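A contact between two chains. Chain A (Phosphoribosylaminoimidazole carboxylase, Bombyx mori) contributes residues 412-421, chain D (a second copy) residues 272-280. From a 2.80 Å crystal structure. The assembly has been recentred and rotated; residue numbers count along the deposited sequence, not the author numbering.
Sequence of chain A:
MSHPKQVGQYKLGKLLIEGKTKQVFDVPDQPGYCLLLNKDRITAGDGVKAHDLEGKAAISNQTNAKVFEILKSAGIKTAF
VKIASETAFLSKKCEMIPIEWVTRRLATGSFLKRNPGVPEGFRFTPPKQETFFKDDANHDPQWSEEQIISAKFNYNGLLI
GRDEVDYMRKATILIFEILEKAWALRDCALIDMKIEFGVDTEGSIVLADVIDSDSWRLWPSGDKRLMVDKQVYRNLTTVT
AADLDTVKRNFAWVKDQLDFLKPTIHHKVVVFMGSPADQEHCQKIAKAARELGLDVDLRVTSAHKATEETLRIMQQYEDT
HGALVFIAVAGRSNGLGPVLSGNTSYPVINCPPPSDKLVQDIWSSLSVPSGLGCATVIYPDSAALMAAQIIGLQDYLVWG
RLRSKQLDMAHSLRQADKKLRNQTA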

# COMPACT_ATOMS: atom_id res chain seq x y z
N SER A 412 -5.14 -12.14 -34.86
CA SER A 412 -3.83 -11.49 -34.79
C SER A 412 -2.85 -12.20 -33.87
O SER A 412 -1.65 -12.19 -34.12
N LEU A 413 -3.37 -12.80 -32.79
CA LEU A 413 -2.55 -13.58 -31.86
C LEU A 413 -1.91 -14.76 -32.54
O LEU A 413 -0.77 -15.11 -32.25
N ARG A 414 -2.67 -15.39 -33.43
CA ARG A 414 -2.14 -16.53 -34.17
C ARG A 414 -1.06 -16.07 -35.13
O ARG A 414 -0.07 -16.77 -35.29
N GLN A 415 -1.21 -14.88 -35.73
CA GLN A 415 -0.15 -14.37 -36.58
C GLN A 415 1.12 -14.22 -35.73
O GLN A 415 2.19 -14.73 -36.10
N ALA A 416 0.98 -13.63 -34.55
CA ALA A 416 2.11 -13.46 -33.65
C ALA A 416 2.66 -14.79 -33.12
O ALA A 416 3.87 -14.95 -32.99
N ASP A 417 1.77 -15.75 -32.83
CA ASP A 417 2.21 -17.04 -32.32
C ASP A 417 3.06 -17.71 -33.40
O ASP A 417 4.12 -18.29 -33.10
N LYS A 418 2.61 -17.62 -34.65
CA LYS A 418 3.33 -18.24 -35.76
C LYS A 418 4.76 -17.67 -35.94
O LYS A 418 5.66 -18.39 -36.40
N LYS A 419 4.99 -16.42 -35.54
CA LYS A 419 6.31 -15.79 -35.66
C LYS A 419 7.30 -16.12 -34.53
O LYS A 419 8.51 -16.10 -34.77
N LEU A 420 6.82 -16.42 -33.32
CA LEU A 420 7.74 -16.67 -32.20
C LEU A 420 7.89 -18.15 -31.92
O LEU A 420 8.64 -18.55 -31.03
N ARG A 421 7.20 -18.96 -32.70
CA ARG A 421 6.95 -20.36 -32.36
C ARG A 421 8.15 -21.27 -32.63
O ARG A 421 9.01 -20.98 -33.48
N PHE D 272 3.96 -19.67 -22.21
CA PHE D 272 2.86 -18.93 -22.81
C PHE D 272 2.96 -17.46 -22.43
O PHE D 272 3.00 -17.13 -21.23
N MET D 273 3.03 -16.57 -23.42
CA MET D 273 2.89 -15.14 -23.17
C MET D 273 1.54 -14.67 -23.70
O MET D 273 1.12 -15.10 -24.78
N GLY D 274 0.85 -13.82 -22.95
CA GLY D 274 -0.46 -13.35 -23.35
C GLY D 274 -0.36 -12.39 -24.52
O GLY D 274 -1.32 -12.13 -25.26
N SER D 275 0.83 -11.84 -24.69
CA SER D 275 1.06 -10.86 -25.73
C SER D 275 2.48 -10.87 -26.24
O SER D 275 3.41 -10.97 -25.46
N PRO D 276 2.66 -10.66 -27.56
CA PRO D 276 3.97 -10.56 -28.20
C PRO D 276 4.84 -9.44 -27.64
O PRO D 276 6.04 -9.42 -27.91
N ALA D 277 4.25 -8.53 -26.87
CA ALA D 277 5.04 -7.48 -26.24
C ALA D 277 5.92 -8.04 -25.13
O ALA D 277 6.97 -7.47 -24.79
N ASP D 278 5.52 -9.19 -24.57
CA ASP D 278 6.26 -9.80 -23.47
C ASP D 278 7.46 -10.61 -23.97
O ASP D 278 7.99 -11.48 -23.28
N GLN D 279 7.89 -10.28 -25.18
CA GLN D 279 8.86 -11.06 -25.95
C GLN D 279 10.26 -11.13 -25.36
O GLN D 279 10.81 -12.22 -25.18
N GLU D 280 10.84 -9.98 -25.09
CA GLU D 280 12.15 -9.95 -24.46
C GLU D 280 12.20 -10.71 -23.13
O GLU D 280 13.14 -11.48 -22.89

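The chain A helix meets the end of a chain D strand, the loop after it and the start of the next helix through one side chain per turn, Leu A413, Ala A416 and Leu A420, and no hydrogen bond crosses between the stretches. Leu A413 leaves the helix sideways, but its m,t side chain brings its end nearer to chain D, where CD2 lies 3.9 Å from the carbonyl O of Gly D274. This is a van der Waals contact with backbone, and Gly D274 has no side chain to add to it.

One turn on, Ala A416 points toward chain D, and its CB packs 4.0 Å from CG of Pro D276, whose ring has the C-gamma endo pucker. The neighbouring Asp A417 (chi1 t) takes no part in the contact; its OD1 instead accepts a hydrogen bond from NE of Arg A421 at 3.0 Å, within a salt bridge.

Leu A420, also m,t, points toward chain D and has the largest covered area of the contact. Its CD1 reaches SD of Met D273 at 4.0 Å, CA of Pro D276 at 4.4 Å and OE1 of Gln D279 at 3.2 Å. The last is a close approach of a methyl to an amide oxygen; Gln D279 adopts chi1 t and chi2 p, and its NE2 is hydrogen-bonded elsewhere in the structure.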

# COMPACT_ATOMS: atom_id res chain seq x y z
CB SER A 412 -3.98 -10.04 -34.36
OG SER A 412 -4.43 -9.94 -33.02
CB LEU A 413 -3.39 -14.11 -30.71
CG LEU A 413 -3.67 -13.14 -29.58
CD1 LEU A 413 -4.54 -13.82 -28.55
CD2 LEU A 413 -2.35 -12.71 -28.99
CB ARG A 414 -3.25 -17.27 -34.91
CG ARG A 414 -4.40 -17.64 -34.00
CD ARG A 414 -4.78 -19.07 -34.17
NE ARG A 414 -6.05 -19.36 -33.50
CZ ARG A 414 -6.78 -20.45 -33.74
NH1 ARG A 414 -6.38 -21.33 -34.67
NH2 ARG A 414 -7.92 -20.64 -33.09
CB GLN A 415 -0.54 -13.01 -37.20
CG GLN A 415 -1.79 -13.01 -38.09
CD GLN A 415 -1.69 -13.95 -39.29
OE1 GLN A 415 -0.60 -14.20 -39.82
NE2 GLN A 415 -2.83 -14.48 -39.72
CB ALA A 416 1.72 -12.55 -32.47
CB ASP A 417 1.04 -17.95 -31.93
CG ASP A 417 1.52 -19.31 -31.34
OD1 ASP A 417 1.34 -20.36 -32.00
OD2 ASP A 417 2.12 -19.33 -30.24
CB LYS A 418 2.50 -18.15 -37.05
CG LYS A 418 2.97 -19.03 -38.20
CD LYS A 418 1.79 -19.66 -38.94
CE LYS A 418 1.14 -18.72 -39.96
NZ LYS A 418 1.86 -18.66 -41.27
CB LYS A 419 6.20 -14.26 -35.80
CG LYS A 419 5.64 -13.78 -37.14
CD LYS A 419 5.68 -12.25 -37.27
CE LYS A 419 7.11 -11.70 -37.17
NZ LYS A 419 7.20 -10.23 -37.45
CB LEU A 420 7.23 -15.97 -30.92
CG LEU A 420 6.85 -14.51 -31.11
CD1 LEU A 420 6.31 -13.91 -29.83
CD2 LEU A 420 8.03 -13.69 -31.64
CB ARG A 421 5.72 -20.83 -33.15
CG ARG A 421 5.05 -22.04 -32.61
CD ARG A 421 4.19 -22.67 -33.66
NE ARG A 421 2.99 -21.88 -33.94
CZ ARG A 421 2.35 -21.89 -35.10
NH1 ARG A 421 2.79 -22.65 -36.10
NH2 ARG A 421 1.27 -21.14 -35.27
CB PHE D 272 1.50 -19.44 -22.32
CG PHE D 272 1.07 -20.77 -22.88
CD1 PHE D 272 1.78 -21.39 -23.90
CD2 PHE D 272 -0.10 -21.37 -22.44
CE1 PHE D 272 1.35 -22.60 -24.41
CE2 PHE D 272 -0.53 -22.58 -22.95
CZ PHE D 272 0.19 -23.19 -23.94
CB MET D 273 4.02 -14.33 -23.81
CG MET D 273 4.13 -14.53 -25.29
SD MET D 273 5.82 -14.32 -25.92
CE MET D 273 5.83 -12.56 -26.04
CB SER D 275 0.77 -9.47 -25.18
OG SER D 275 1.48 -8.50 -25.92
CB PRO D 276 3.62 -10.26 -29.66
CG PRO D 276 2.23 -9.79 -29.63
CD PRO D 276 1.56 -10.51 -28.52
CB ALA D 277 4.13 -6.39 -25.71
CB ASP D 278 5.31 -10.68 -22.64
CG ASP D 278 4.13 -9.89 -22.04
OD1 ASP D 278 4.31 -8.67 -21.83
OD2 ASP D 278 3.06 -10.50 -21.75
CB GLN D 279 8.90 -10.51 -27.39
CG GLN D 279 9.90 -11.14 -28.33
CD GLN D 279 9.78 -12.63 -28.38
OE1 GLN D 279 8.79 -13.21 -27.93
NE2 GLN D 279 10.79 -13.28 -28.93
CB GLU D 280 12.57 -8.51 -24.23
CG GLU D 280 13.31 -7.86 -25.37
CD GLU D 280 14.31 -6.82 -24.85
OE1 GLU D 280 14.26 -6.51 -23.64
OE2 GLU D 280 15.16 -6.36 -25.64